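Local coordinates for 3-oxoacyl-[acyl-carrier protein] synthase (Thermus thermophilus, PDB 1UB7), which probably catalyses the first condensation step of fatty acid synthesis, joining the acetyl group of acetyl-CoA to two carbons from malonyl-ACP, at residues A185-H190 against Y208-E213; L123-L128 against V164-E169; T224-A229 against L302-G307; V77-P82 against A103-A108; A57-L62 against Q94-L99. All coordinates share one frame; numbering follows the deposited sequence.

Interaction 1. Residues A185-H190 against Y208-E213; sequences AKELYH and YMNGRE
Tyr208 and Tyr189 exchange two backbone hydrogen bonds at the heart of a short two-stranded antiparallel sheet. The bond from Tyr208 N to Tyr189 O, 3.0 Å long, is almost straight at 176°, while Tyr189 N returns a bond to Tyr208 O at 3.2 Å. A third bond, from Asn210 N to Glu187 O at 2.9 Å, carries the pairing to the start of helix 211-233. There Asn210 takes the N-cap position, its OD1 receiving a weak capping bond from Glu213 N. The side chains of Glu187 and Asn210 run side by side, with Glu187 OE1 3.3 Å from Asn210 CB; Glu187 OE2 turns to Lys186 NZ in a weakly bonded salt bridge. The two tyrosine rings share one face of the sheet. With chi1 at 61°, Tyr189 CG sits between its own backbone N and carbonyl carbon, and the ring meets that of Tyr208 obliquely, the planes 42° apart and Tyr189 CZ 3.3 Å from Tyr208 CD2. Tyr208 CB makes an off-centre CH-pi contact with the Tyr189 ring, and Tyr208 CE2 brings the ring edge to Lys186 O at 3.1 Å. An alanine in place of Tyr189 would probably open a gap beside the Tyr208 ring and leave it freer to turn. Beyond Tyr189, His190 pairs with a strand of the second subunit, so the sheet continues across the dimer interface. On the other face Leu188 and Met209 form the non-hydrogen-bonded pair, pointing the same way, and Leu188 CD1 lies 3.3 Å from Tyr208 O with Met209 CE close by.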
# COMPACT_ATOMS: atom_id res chain seq x y z
N ALA A 185 13.36 8.50 -9.36
CA ALA A 185 13.30 7.14 -8.83
C ALA A 185 14.70 6.54 -8.73
O ALA A 185 14.95 5.66 -7.90
CB ALA A 185 12.42 6.28 -9.73
N LYS A 186 15.61 7.01 -9.59
CA LYS A 186 16.99 6.53 -9.62
C LYS A 186 17.84 7.02 -8.43
O LYS A 186 18.90 6.46 -8.14
CB LYS A 186 17.65 6.98 -10.92
CG LYS A 186 17.38 8.44 -11.23
CD LYS A 186 18.28 9.00 -12.31
CE LYS A 186 17.78 10.35 -12.79
NZ LYS A 186 17.45 11.28 -11.67
N GLU A 187 17.35 8.06 -7.76
CA GLU A 187 18.04 8.68 -6.62
C GLU A 187 18.00 7.89 -5.31
O GLU A 187 18.83 8.11 -4.42
CB GLU A 187 17.45 10.08 -6.37
CG GLU A 187 17.31 10.89 -7.64
CD GLU A 187 18.66 11.27 -8.25
OE1 GLU A 187 19.62 10.48 -8.11
OE2 GLU A 187 18.74 12.34 -8.88
N LEU A 188 17.04 6.99 -5.19
CA LEU A 188 16.89 6.16 -3.99
C LEU A 188 16.02 4.96 -4.34
O LEU A 188 14.90 5.13 -4.83
CB LEU A 188 16.26 6.99 -2.85
CG LEU A 188 16.01 6.33 -1.49
CD1 LEU A 188 17.30 5.71 -0.94
CD2 LEU A 188 15.47 7.37 -0.53
N TYR A 189 16.53 3.75 -4.09
CA TYR A 189 15.79 2.54 -4.41
C TYR A 189 16.42 1.21 -3.94
O TYR A 189 17.53 1.17 -3.42
CB TYR A 189 15.57 2.46 -5.94
CG TYR A 189 16.86 2.40 -6.74
CD1 TYR A 189 17.67 1.26 -6.71
CD2 TYR A 189 17.30 3.51 -7.48
CE1 TYR A 189 18.88 1.22 -7.40
CE2 TYR A 189 18.51 3.47 -8.17
CZ TYR A 189 19.30 2.33 -8.12
OH TYR A 189 20.50 2.28 -8.79
N HIS A 190 15.65 0.15 -4.14
CA HIS A 190 16.03 -1.23 -3.83
C HIS A 190 15.00 -2.07 -4.59
O HIS A 190 13.83 -2.17 -4.19
CB HIS A 190 15.95 -1.52 -2.32
CG HIS A 190 16.22 -2.96 -1.98
ND1 HIS A 190 15.37 -3.99 -2.32
CD2 HIS A 190 17.27 -3.54 -1.34
CE1 HIS A 190 15.88 -5.13 -1.91
NE2 HIS A 190 17.03 -4.89 -1.31
N TYR A 208 20.39 1.46 -2.52
CA TYR A 208 21.23 2.49 -3.14
C TYR A 208 20.69 3.90 -2.87
O TYR A 208 19.47 4.12 -2.86
CB TYR A 208 21.32 2.29 -4.66
CG TYR A 208 21.86 3.51 -5.37
CD1 TYR A 208 23.20 3.88 -5.24
CD2 TYR A 208 21.01 4.34 -6.10
CE1 TYR A 208 23.68 5.06 -5.81
CE2 TYR A 208 21.48 5.52 -6.68
CZ TYR A 208 22.81 5.88 -6.52
OH TYR A 208 23.29 7.05 -7.07
N MET A 209 21.60 4.86 -2.67
CA MET A 209 21.19 6.25 -2.41
C MET A 209 22.15 7.31 -2.96
O MET A 209 23.37 7.23 -2.80
CB MET A 209 21.00 6.46 -0.89
CG MET A 209 20.21 7.73 -0.53
SD MET A 209 20.09 8.08 1.26
CE MET A 209 18.58 7.18 1.74
N ASN A 210 21.57 8.30 -3.64
CA ASN A 210 22.31 9.43 -4.22
C ASN A 210 22.12 10.54 -3.19
O ASN A 210 21.32 11.46 -3.40
CB ASN A 210 21.67 9.84 -5.56
CG ASN A 210 22.52 10.83 -6.35
OD1 ASN A 210 22.95 11.87 -5.84
ND2 ASN A 210 22.75 10.51 -7.62
N GLY A 211 22.83 10.44 -2.08
CA GLY A 211 22.72 11.42 -1.01
C GLY A 211 22.72 12.91 -1.37
O GLY A 211 21.89 13.67 -0.87
N ARG A 212 23.64 13.32 -2.24
CA ARG A 212 23.76 14.72 -2.64
C ARG A 212 22.47 15.34 -3.19
O ARG A 212 22.12 16.47 -2.84
CB ARG A 212 24.90 14.86 -3.65
CG ARG A 212 26.31 14.68 -3.06
CD ARG A 212 26.46 13.36 -2.28
NE ARG A 212 26.33 12.17 -3.13
CZ ARG A 212 26.37 10.92 -2.68
NH1 ARG A 212 26.53 10.68 -1.38
NH2 ARG A 212 26.25 9.89 -3.52
N GLU A 213 21.78 14.60 -4.04
CA GLU A 213 20.53 15.09 -4.62
C GLU A 213 19.41 14.95 -3.61
O GLU A 213 18.55 15.82 -3.50
CB GLU A 213 20.19 14.32 -5.90
CG GLU A 213 21.23 14.45 -7.00
CD GLU A 213 21.57 15.91 -7.30
OE1 GLU A 213 20.64 16.69 -7.60
OE2 GLU A 213 22.77 16.26 -7.25

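Interaction 2. Residues L123-L128 against V164-E169; sequences LVEAGL and VGKVRE
Val124 and Lys166 slide past each other in opposite directions where the end of helix 112-125 packs on the end of strand 158-165, a helix-on-sheet contact within the thiolase-like fold. The helix closes in a Schellman motif at Gly127, whose positive phi accompanies the bonds Leu128 N to Leu123 O (2.8 Å) and Gly127 N to Val124 O (3.1 Å). Val124 stands in the last turn with CB directed at the strand, and its two methyls divide the work. CG1, anti to the backbone N at chi1 175°, lies alongside the aliphatic part of Lys166, 4.1 Å from Lys166 CG and about as far from CE. CG2 faces the strand itself, approaching Val164 O to 3.8 Å and Val164 CG1 to 4.3 Å. Val164 also packs on Leu117 and Ala120 of the same helix, so that the contact extends back along its length. The Lys166 chain bends at chi2 (-76°) and then runs out nearly straight beside Val124, carrying its ammonium group across the Glu125 side chain. The salt bridge there is long, and would be expected to steer the lysine more than to pin it. A firmer hold on Glu125 comes from Ser2, whose backbone N bonds to OE2. Lys166 NZ stands almost evenly between the two carboxylate oxygens, 3.8 Å from Glu125 OE1 and 3.9 Å from Glu125 OE2.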
# COMPACT_ATOMS: atom_id res chain seq x y z
N LEU A 123 -10.71 7.71 5.14
CA LEU A 123 -11.55 6.58 5.51
C LEU A 123 -12.54 6.94 6.62
O LEU A 123 -13.73 6.63 6.53
CB LEU A 123 -10.69 5.41 5.99
CG LEU A 123 -9.76 4.72 4.99
CD1 LEU A 123 -9.04 3.54 5.68
CD2 LEU A 123 -10.58 4.23 3.79
N VAL A 124 -12.05 7.58 7.68
CA VAL A 124 -12.93 7.98 8.79
C VAL A 124 -13.96 9.02 8.33
O VAL A 124 -15.15 8.90 8.64
CB VAL A 124 -12.11 8.57 9.96
CG1 VAL A 124 -13.06 9.10 11.04
CG2 VAL A 124 -11.18 7.52 10.53
N GLU A 125 -13.50 10.03 7.61
CA GLU A 125 -14.35 11.09 7.11
C GLU A 125 -15.39 10.63 6.10
O GLU A 125 -16.50 11.17 6.08
CB GLU A 125 -13.51 12.22 6.51
CG GLU A 125 -12.62 12.95 7.52
CD GLU A 125 -13.42 13.54 8.67
OE1 GLU A 125 -14.43 14.22 8.38
OE2 GLU A 125 -13.05 13.32 9.85
N ALA A 126 -15.04 9.64 5.26
CA ALA A 126 -15.97 9.14 4.26
C ALA A 126 -16.84 8.08 4.89
O ALA A 126 -17.72 7.51 4.25
CB ALA A 126 -15.23 8.57 3.05
N GLY A 127 -16.58 7.81 6.16
CA GLY A 127 -17.37 6.82 6.85
C GLY A 127 -17.10 5.39 6.49
O GLY A 127 -17.93 4.52 6.79
N LEU A 128 -15.96 5.09 5.87
CA LEU A 128 -15.70 3.68 5.53
C LEU A 128 -15.12 2.96 6.74
O LEU A 128 -15.14 1.73 6.80
CB LEU A 128 -14.74 3.57 4.34
CG LEU A 128 -15.21 4.12 2.99
CD1 LEU A 128 -14.19 3.76 1.93
CD2 LEU A 128 -16.57 3.54 2.62
N VAL A 164 -6.45 6.54 14.33
CA VAL A 164 -7.08 7.76 13.83
C VAL A 164 -8.60 7.61 13.95
O VAL A 164 -9.16 6.56 13.60
CB VAL A 164 -6.67 8.02 12.35
CG1 VAL A 164 -7.42 9.21 11.82
CG2 VAL A 164 -5.17 8.27 12.27
N GLY A 165 -9.25 8.64 14.48
CA GLY A 165 -10.69 8.60 14.65
C GLY A 165 -11.31 9.98 14.84
O GLY A 165 -10.60 10.99 14.83
N LYS A 166 -12.63 10.03 15.01
CA LYS A 166 -13.30 11.32 15.22
C LYS A 166 -12.83 11.94 16.53
O LYS A 166 -12.77 11.26 17.55
CB LYS A 166 -14.82 11.14 15.28
CG LYS A 166 -15.48 10.70 13.96
CD LYS A 166 -15.59 11.82 12.93
CE LYS A 166 -16.45 11.37 11.75
NZ LYS A 166 -16.78 12.47 10.79
N VAL A 167 -12.50 13.23 16.50
CA VAL A 167 -12.08 13.94 17.71
C VAL A 167 -13.00 15.15 17.94
O VAL A 167 -13.72 15.58 17.03
CB VAL A 167 -10.61 14.43 17.64
CG1 VAL A 167 -9.68 13.26 17.74
CG2 VAL A 167 -10.37 15.21 16.36
N ARG A 168 -12.97 15.69 19.15
CA ARG A 168 -13.82 16.82 19.48
C ARG A 168 -13.66 18.03 18.55
O ARG A 168 -12.61 18.23 17.91
CB ARG A 168 -13.60 17.24 20.94
CG ARG A 168 -14.45 16.42 21.92
CD ARG A 168 -14.25 16.79 23.39
NE ARG A 168 -12.99 16.26 23.93
CZ ARG A 168 -11.88 16.97 24.07
NH1 ARG A 168 -11.84 18.25 23.72
NH2 ARG A 168 -10.79 16.39 24.56
N GLU A 169 -14.73 18.81 18.47
CA GLU A 169 -14.78 20.01 17.65
C GLU A 169 -13.56 20.88 17.98
O GLU A 169 -13.30 21.16 19.14
CB GLU A 169 -16.07 20.78 17.97
CG GLU A 169 -16.25 22.07 17.18
CD GLU A 169 -16.42 21.82 15.70
OE1 GLU A 169 -17.42 21.18 15.32
OE2 GLU A 169 -15.56 22.27 14.92

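Interaction 3. Residues T224-A229 against L302-G307; sequences TATLEA and LLVSFG
Thr226 and Leu302 meet in a buried helix-on-sheet contact, in which helix 211-233 lies against strand 300-307 of the mixed sheet that also holds strands 242-245 and 311-318 of this thiolase-like fold. The short segments run in roughly opposite directions, their axes 8.7 Å apart at closest approach and at 148° to one another. Leu302 and Val304 direct their side chains toward the helix. The threonine crosses Leu302 at about a right angle, its CG2 approaching both leucine methyls; the distance to Leu302 CD2 is 3.6 Å, and CD1 is closer still. Thr226 OG1, anti to the carbonyl carbon at chi1 -53°, comes down beside the next strand residue directed at the helix, 3.7 Å from Val304 CG2. One turn of helix apart, Ala225 and Ala229 add their methyls, Ala225 CB lying 4.3 Å from Val304 CG2 and Ala229 CB 4.4 Å from Leu302 CD1. These two alanines also touch Ala314 of strand 311-318, so the helix spans neighbouring strands of the sheet. With small residues on the helix and branched ones on the strand, and methyl groups making most of the meetings, the two elements are joined here by close apolar fit and not by directed polar bonds.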
# COMPACT_ATOMS: atom_id res chain seq x y z
N THR A 224 8.92 23.86 1.56
CA THR A 224 7.72 24.24 0.80
C THR A 224 6.48 23.59 1.41
O THR A 224 5.50 24.27 1.76
CB THR A 224 7.80 23.79 -0.68
OG1 THR A 224 8.94 24.39 -1.30
CG2 THR A 224 6.54 24.19 -1.45
N ALA A 225 6.54 22.27 1.53
CA ALA A 225 5.45 21.47 2.08
C ALA A 225 4.99 22.02 3.41
O ALA A 225 3.80 22.25 3.63
CB ALA A 225 5.91 20.02 2.25
N THR A 226 5.95 22.22 4.31
CA THR A 226 5.67 22.73 5.64
C THR A 226 4.86 24.01 5.59
O THR A 226 3.82 24.12 6.24
CB THR A 226 6.96 23.00 6.41
OG1 THR A 226 7.79 21.83 6.41
CG2 THR A 226 6.64 23.38 7.85
N LEU A 227 5.33 24.98 4.82
CA LEU A 227 4.62 26.25 4.72
C LEU A 227 3.26 26.07 4.07
O LEU A 227 2.26 26.66 4.51
CB LEU A 227 5.46 27.27 3.95
CG LEU A 227 6.65 27.78 4.78
CD1 LEU A 227 7.59 28.63 3.93
CD2 LEU A 227 6.11 28.57 5.96
N GLU A 228 3.23 25.25 3.02
CA GLU A 228 2.00 24.97 2.28
C GLU A 228 0.98 24.37 3.24
O GLU A 228 -0.19 24.78 3.27
CB GLU A 228 2.31 23.98 1.16
CG GLU A 228 1.30 23.97 0.04
CD GLU A 228 1.63 22.91 -0.99
OE1 GLU A 228 2.83 22.67 -1.24
OE2 GLU A 228 0.68 22.32 -1.56
N ALA A 229 1.42 23.40 4.02
CA ALA A 229 0.55 22.75 4.99
C ALA A 229 0.08 23.75 6.05
O ALA A 229 -1.13 23.88 6.30
CB ALA A 229 1.28 21.61 5.66
N LEU A 302 3.16 20.06 13.43
CA LEU A 302 3.39 19.90 12.02
C LEU A 302 4.27 18.70 11.80
O LEU A 302 5.30 18.56 12.46
CB LEU A 302 4.07 21.11 11.40
CG LEU A 302 4.40 20.79 9.94
CD1 LEU A 302 4.00 21.94 9.08
CD2 LEU A 302 5.90 20.41 9.79
N LEU A 303 3.85 17.86 10.86
CA LEU A 303 4.58 16.65 10.49
C LEU A 303 5.00 16.85 9.04
O LEU A 303 4.23 17.38 8.24
CB LEU A 303 3.68 15.42 10.60
CG LEU A 303 2.86 15.21 11.88
CD1 LEU A 303 1.98 13.98 11.73
CD2 LEU A 303 3.80 15.04 13.07
N VAL A 304 6.22 16.42 8.71
CA VAL A 304 6.70 16.57 7.36
C VAL A 304 7.73 15.49 7.08
O VAL A 304 8.52 15.14 7.96
CB VAL A 304 7.32 18.00 7.15
CG1 VAL A 304 8.50 18.21 8.09
CG2 VAL A 304 7.76 18.18 5.70
N SER A 305 7.72 14.94 5.86
CA SER A 305 8.67 13.89 5.49
C SER A 305 8.95 13.87 3.98
O SER A 305 8.17 14.35 3.17
CB SER A 305 8.16 12.52 5.94
OG SER A 305 9.05 11.47 5.58
N PHE A 306 10.09 13.29 3.63
CA PHE A 306 10.55 13.18 2.25
C PHE A 306 11.16 11.79 2.15
O PHE A 306 11.49 11.20 3.17
CB PHE A 306 11.67 14.20 1.99
CG PHE A 306 12.88 14.00 2.87
CD1 PHE A 306 12.95 14.61 4.14
CD2 PHE A 306 13.92 13.16 2.48
CE1 PHE A 306 14.05 14.37 4.99
CE2 PHE A 306 15.02 12.91 3.33
CZ PHE A 306 15.08 13.52 4.59
N GLY A 307 11.33 11.29 0.93
CA GLY A 307 11.92 9.97 0.79
C GLY A 307 11.89 9.42 -0.62
O GLY A 307 11.66 10.15 -1.60

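Interaction 4. Residues V77-P82 against A103-A108; sequences VATNTP and AYDLLA
Val77 O is approached by two groups of the neighbouring strand: Leu106 N bonds to it at 2.9 Å, and Asp105 CA adds a CA-H...O contact at 3.3 Å. This is parallel pairing within the beta-alpha-beta unit formed by strand 72-78, helix 89-96 and strand 102-107. The amide N of Leu106 stands 37° above the carbonyl plane of Val77. Val77 N bonds in turn to Tyr104 O at 3.1 Å, while Leu106 O receives Thr79 N at 3.3 Å as well as a CA-H contact from Ala78. Val77 and Asp105 lie side by side on the face turned to helix 89-96, pointing the same way. Asp105 CG is anti to the carbonyl carbon (chi1 -68°), and OD1 lies 3.4 Å from Val77 CB; the buried carboxylate is satisfied by Thr89 N on OD2 and Ala90 N on OD1, at the start of that helix. Asp105 and Leu107 also pair with an antiparallel strand of the second subunit, which makes one continuous sheet of the dimer. At Thr79 the chain folds into an ST turn, Thr81 N bonding to Thr79 OG1. Asn80 is held by Glu138 and by Gly109 N, next to Cys110, the predicted active-site cysteine. At this end Leu107 CG packs 3.3 Å from Thr79 O.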
# COMPACT_ATOMS: atom_id res chain seq x y z
N VAL A 77 -0.54 -0.59 7.30
CA VAL A 77 0.85 -0.61 7.73
C VAL A 77 1.72 0.10 6.69
O VAL A 77 1.87 -0.37 5.56
CB VAL A 77 1.39 -2.05 7.92
CG1 VAL A 77 2.91 -2.03 8.04
CG2 VAL A 77 0.78 -2.68 9.19
N ALA A 78 2.27 1.25 7.04
CA ALA A 78 3.14 1.94 6.11
C ALA A 78 4.52 1.35 6.34
O ALA A 78 5.08 1.47 7.43
CB ALA A 78 3.15 3.43 6.38
N THR A 79 5.04 0.67 5.33
CA THR A 79 6.35 0.05 5.42
C THR A 79 6.93 -0.10 4.03
O THR A 79 6.22 0.05 3.04
CB THR A 79 6.26 -1.36 6.06
OG1 THR A 79 7.58 -1.89 6.25
CG2 THR A 79 5.45 -2.32 5.16
N ASN A 80 8.22 -0.40 3.97
CA ASN A 80 8.90 -0.62 2.69
C ASN A 80 9.72 -1.90 2.82
O ASN A 80 10.48 -2.27 1.92
CB ASN A 80 9.79 0.57 2.35
CG ASN A 80 8.98 1.84 2.08
OD1 ASN A 80 8.39 2.01 1.00
ND2 ASN A 80 8.94 2.73 3.06
N THR A 81 9.56 -2.58 3.96
CA THR A 81 10.25 -3.84 4.20
C THR A 81 9.27 -4.85 4.80
O THR A 81 9.54 -5.43 5.85
CB THR A 81 11.48 -3.68 5.17
OG1 THR A 81 11.06 -3.10 6.41
CG2 THR A 81 12.56 -2.80 4.52
N PRO A 82 8.14 -5.11 4.12
CA PRO A 82 7.17 -6.07 4.65
C PRO A 82 7.74 -7.50 4.71
O PRO A 82 8.62 -7.87 3.92
CB PRO A 82 6.00 -5.95 3.67
CG PRO A 82 6.71 -5.71 2.37
CD PRO A 82 7.77 -4.69 2.75
N ALA A 103 -7.44 -4.75 5.95
CA ALA A 103 -6.03 -4.43 6.15
C ALA A 103 -5.17 -4.43 4.89
O ALA A 103 -5.37 -5.24 3.99
CB ALA A 103 -5.43 -5.44 7.14
N TYR A 104 -4.20 -3.52 4.84
CA TYR A 104 -3.30 -3.49 3.72
C TYR A 104 -2.00 -2.75 4.02
O TYR A 104 -1.95 -1.94 4.94
CB TYR A 104 -4.01 -2.85 2.53
CG TYR A 104 -4.22 -1.36 2.62
CD1 TYR A 104 -3.19 -0.47 2.30
CD2 TYR A 104 -5.47 -0.83 2.94
CE1 TYR A 104 -3.42 0.91 2.28
CE2 TYR A 104 -5.70 0.54 2.93
CZ TYR A 104 -4.68 1.40 2.60
OH TYR A 104 -4.92 2.76 2.58
N ASP A 105 -0.96 -3.05 3.26
CA ASP A 105 0.32 -2.36 3.44
C ASP A 105 0.38 -1.23 2.43
O ASP A 105 -0.08 -1.37 1.30
CB ASP A 105 1.53 -3.28 3.18
CG ASP A 105 1.67 -4.35 4.23
OD1 ASP A 105 1.01 -4.20 5.28
OD2 ASP A 105 2.42 -5.32 4.01
N LEU A 106 0.95 -0.10 2.84
CA LEU A 106 1.09 1.05 1.97
C LEU A 106 2.59 1.30 1.72
O LEU A 106 3.36 1.53 2.66
CB LEU A 106 0.42 2.26 2.64
CG LEU A 106 0.38 3.61 1.90
CD1 LEU A 106 -0.81 4.45 2.38
CD2 LEU A 106 1.72 4.36 2.12
N LEU A 107 3.02 1.23 0.46
CA LEU A 107 4.42 1.49 0.14
C LEU A 107 4.58 2.83 -0.57
O LEU A 107 4.10 3.01 -1.69
CB LEU A 107 4.99 0.37 -0.74
CG LEU A 107 5.34 -0.91 -0.00
CD1 LEU A 107 4.16 -1.41 0.82
CD2 LEU A 107 5.76 -1.93 -0.99
N ALA A 108 5.24 3.77 0.10
CA ALA A 108 5.47 5.10 -0.46
C ALA A 108 6.75 5.72 0.11
O ALA A 108 6.87 6.93 0.25
CB ALA A 108 4.27 5.99 -0.15

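Interaction 5. Residues A57-L62 against Q94-L99; sequences AVEDLL and QARFGL
Phe97 CG lies anti to its carbonyl carbon (chi1 -64°) and Val58 CG1 anti to its backbone N (chi1 -180°), and the turn of the phenyl about its next bond (chi2 -81°) lays a face against the valine methyl where helix 50-64 meets the C-terminal end of helix 89-96. The latter ends in a Schellman motif with Gly98 at the C-prime position, Leu99 N bonding back to Gln94 O and Gly98 N to Ala95 O. Val58 CG1 makes a CH-pi contact over the ring face, 3.8 Å from the centroid of Phe97, and Val58 CB is 3.6 Å from Phe97 CZ. Leu62, one helical turn on, brings CD1 obliquely to the ring at 4.0 Å from Phe97 CD1. The opposite face of the phenyl is taken by Arg96 CG, offset toward the rim, so that the ring is held between its own neighbour and the facing helix. An alanine in place of Phe97 would probably open a gap between helix 50-64 and the end of helix 89-96 and leave Val58 CG1 and Leu62 CD1 without their packing partner. Beside this packing, Arg96 and Glu59 cross at about a right angle in a salt bridge: Arg96 NH2 donates to the anti lone pair of Glu59 OE2 at 3.1 Å. Further in, Val58 also packs on Leu133 and Val135, placing helix 50-64 on the mixed sheet that includes strand 131-138. A water at the edge of the guanidinium accepts from Arg96 NE at 2.6 Å and gives a weak bond to Glu59 OE2 at 3.4 Å.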
# COMPACT_ATOMS: atom_id res chain seq x y z
N ALA A 57 4.87 -2.12 18.56
CA ALA A 57 4.47 -0.71 18.61
C ALA A 57 3.01 -0.64 19.03
O ALA A 57 2.64 0.24 19.80
CB ALA A 57 4.65 -0.06 17.25
N VAL A 58 2.18 -1.56 18.56
CA VAL A 58 0.78 -1.51 18.95
C VAL A 58 0.61 -1.89 20.43
O VAL A 58 -0.25 -1.32 21.12
CB VAL A 58 -0.10 -2.41 18.05
CG1 VAL A 58 -1.56 -2.30 18.50
CG2 VAL A 58 0.00 -1.96 16.60
N GLU A 59 1.42 -2.83 20.92
CA GLU A 59 1.34 -3.20 22.35
C GLU A 59 1.65 -1.98 23.21
O GLU A 59 1.00 -1.75 24.24
CB GLU A 59 2.33 -4.32 22.69
CG GLU A 59 1.87 -5.68 22.25
CD GLU A 59 2.98 -6.70 22.22
OE1 GLU A 59 4.14 -6.32 22.53
OE2 GLU A 59 2.71 -7.87 21.89
N ASP A 60 2.63 -1.19 22.79
CA ASP A 60 2.98 -0.01 23.55
C ASP A 60 1.77 0.94 23.53
O ASP A 60 1.44 1.55 24.55
CB ASP A 60 4.22 0.66 22.93
CG ASP A 60 4.67 1.88 23.71
OD1 ASP A 60 4.91 1.74 24.94
OD2 ASP A 60 4.77 2.97 23.11
N LEU A 61 1.14 1.06 22.37
CA LEU A 61 -0.05 1.90 22.21
C LEU A 61 -1.12 1.44 23.21
O LEU A 61 -1.77 2.25 23.87
CB LEU A 61 -0.58 1.78 20.76
CG LEU A 61 -1.79 2.64 20.36
CD1 LEU A 61 -1.73 2.93 18.86
CD2 LEU A 61 -3.11 1.95 20.74
N LEU A 62 -1.28 0.13 23.32
CA LEU A 62 -2.24 -0.44 24.24
C LEU A 62 -1.85 -0.26 25.72
O LEU A 62 -2.73 -0.11 26.57
CB LEU A 62 -2.45 -1.91 23.90
CG LEU A 62 -3.34 -2.06 22.66
CD1 LEU A 62 -3.63 -3.52 22.42
CD2 LEU A 62 -4.66 -1.28 22.85
N GLN A 94 -3.74 -7.29 12.08
CA GLN A 94 -5.17 -7.46 12.31
C GLN A 94 -5.44 -8.77 13.08
O GLN A 94 -6.22 -8.80 14.03
CB GLN A 94 -5.91 -7.46 10.97
CG GLN A 94 -7.36 -7.89 11.03
CD GLN A 94 -7.48 -9.40 11.08
OE1 GLN A 94 -6.88 -10.10 10.26
NE2 GLN A 94 -8.24 -9.90 12.05
N ALA A 95 -4.77 -9.84 12.66
CA ALA A 95 -4.91 -11.15 13.28
C ALA A 95 -4.42 -11.12 14.73
O ALA A 95 -5.17 -11.45 15.66
CB ALA A 95 -4.10 -12.20 12.46
N ARG A 96 -3.17 -10.70 14.91
CA ARG A 96 -2.55 -10.60 16.22
C ARG A 96 -3.45 -9.95 17.25
O ARG A 96 -3.56 -10.42 18.38
CB ARG A 96 -1.23 -9.82 16.12
CG ARG A 96 -0.67 -9.34 17.45
CD ARG A 96 -0.19 -10.48 18.36
NE ARG A 96 0.25 -9.97 19.67
CZ ARG A 96 -0.56 -9.65 20.68
NH1 ARG A 96 -1.89 -9.78 20.57
NH2 ARG A 96 -0.05 -9.19 21.81
N PHE A 97 -4.11 -8.86 16.89
CA PHE A 97 -4.97 -8.22 17.86
C PHE A 97 -6.44 -8.60 17.72
O PHE A 97 -7.32 -7.95 18.29
CB PHE A 97 -4.74 -6.71 17.78
CG PHE A 97 -3.35 -6.33 18.18
CD1 PHE A 97 -3.00 -6.20 19.52
CD2 PHE A 97 -2.35 -6.19 17.21
CE1 PHE A 97 -1.68 -5.95 19.89
CE2 PHE A 97 -1.02 -5.93 17.57
CZ PHE A 97 -0.68 -5.82 18.91
N GLY A 98 -6.69 -9.67 16.96
CA GLY A 98 -8.05 -10.15 16.76
C GLY A 98 -9.10 -9.10 16.42
O GLY A 98 -10.17 -9.08 17.02
N LEU A 99 -8.79 -8.25 15.45
CA LEU A 99 -9.70 -7.20 15.02
C LEU A 99 -10.61 -7.60 13.86
O LEU A 99 -10.25 -8.45 13.02
CB LEU A 99 -8.92 -5.97 14.56
CG LEU A 99 -7.84 -5.42 15.46
CD1 LEU A 99 -7.17 -4.23 14.75
CD2 LEU A 99 -8.46 -5.02 16.78
O HOH W 1 2.83 -10.22 19.50

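Overall arrangement
Interactions 4 and 5 adjoin in sequence and alternate along the chain, their centres 16 Å apart: one pairs the strands of the beta-alpha-beta unit, the other joins its connecting helix to helix 50-64. Interaction 2 reaches the same sheet as interaction 4, with nearest atoms about 5 Å apart. Interactions 1 and 3 share helix 211-233 and touch where Leu188 CD2 lies 4.1 Å from Gly307 C. Three contacts approach the predicted active site: side chain to side chain, Met209 is about 6 Å from Asn276, Val304 about 6 Å from His246, and Asn80 about 9 Å from both. Interactions 2 and 5 lie away from it. All except interaction 3 touch the second subunit.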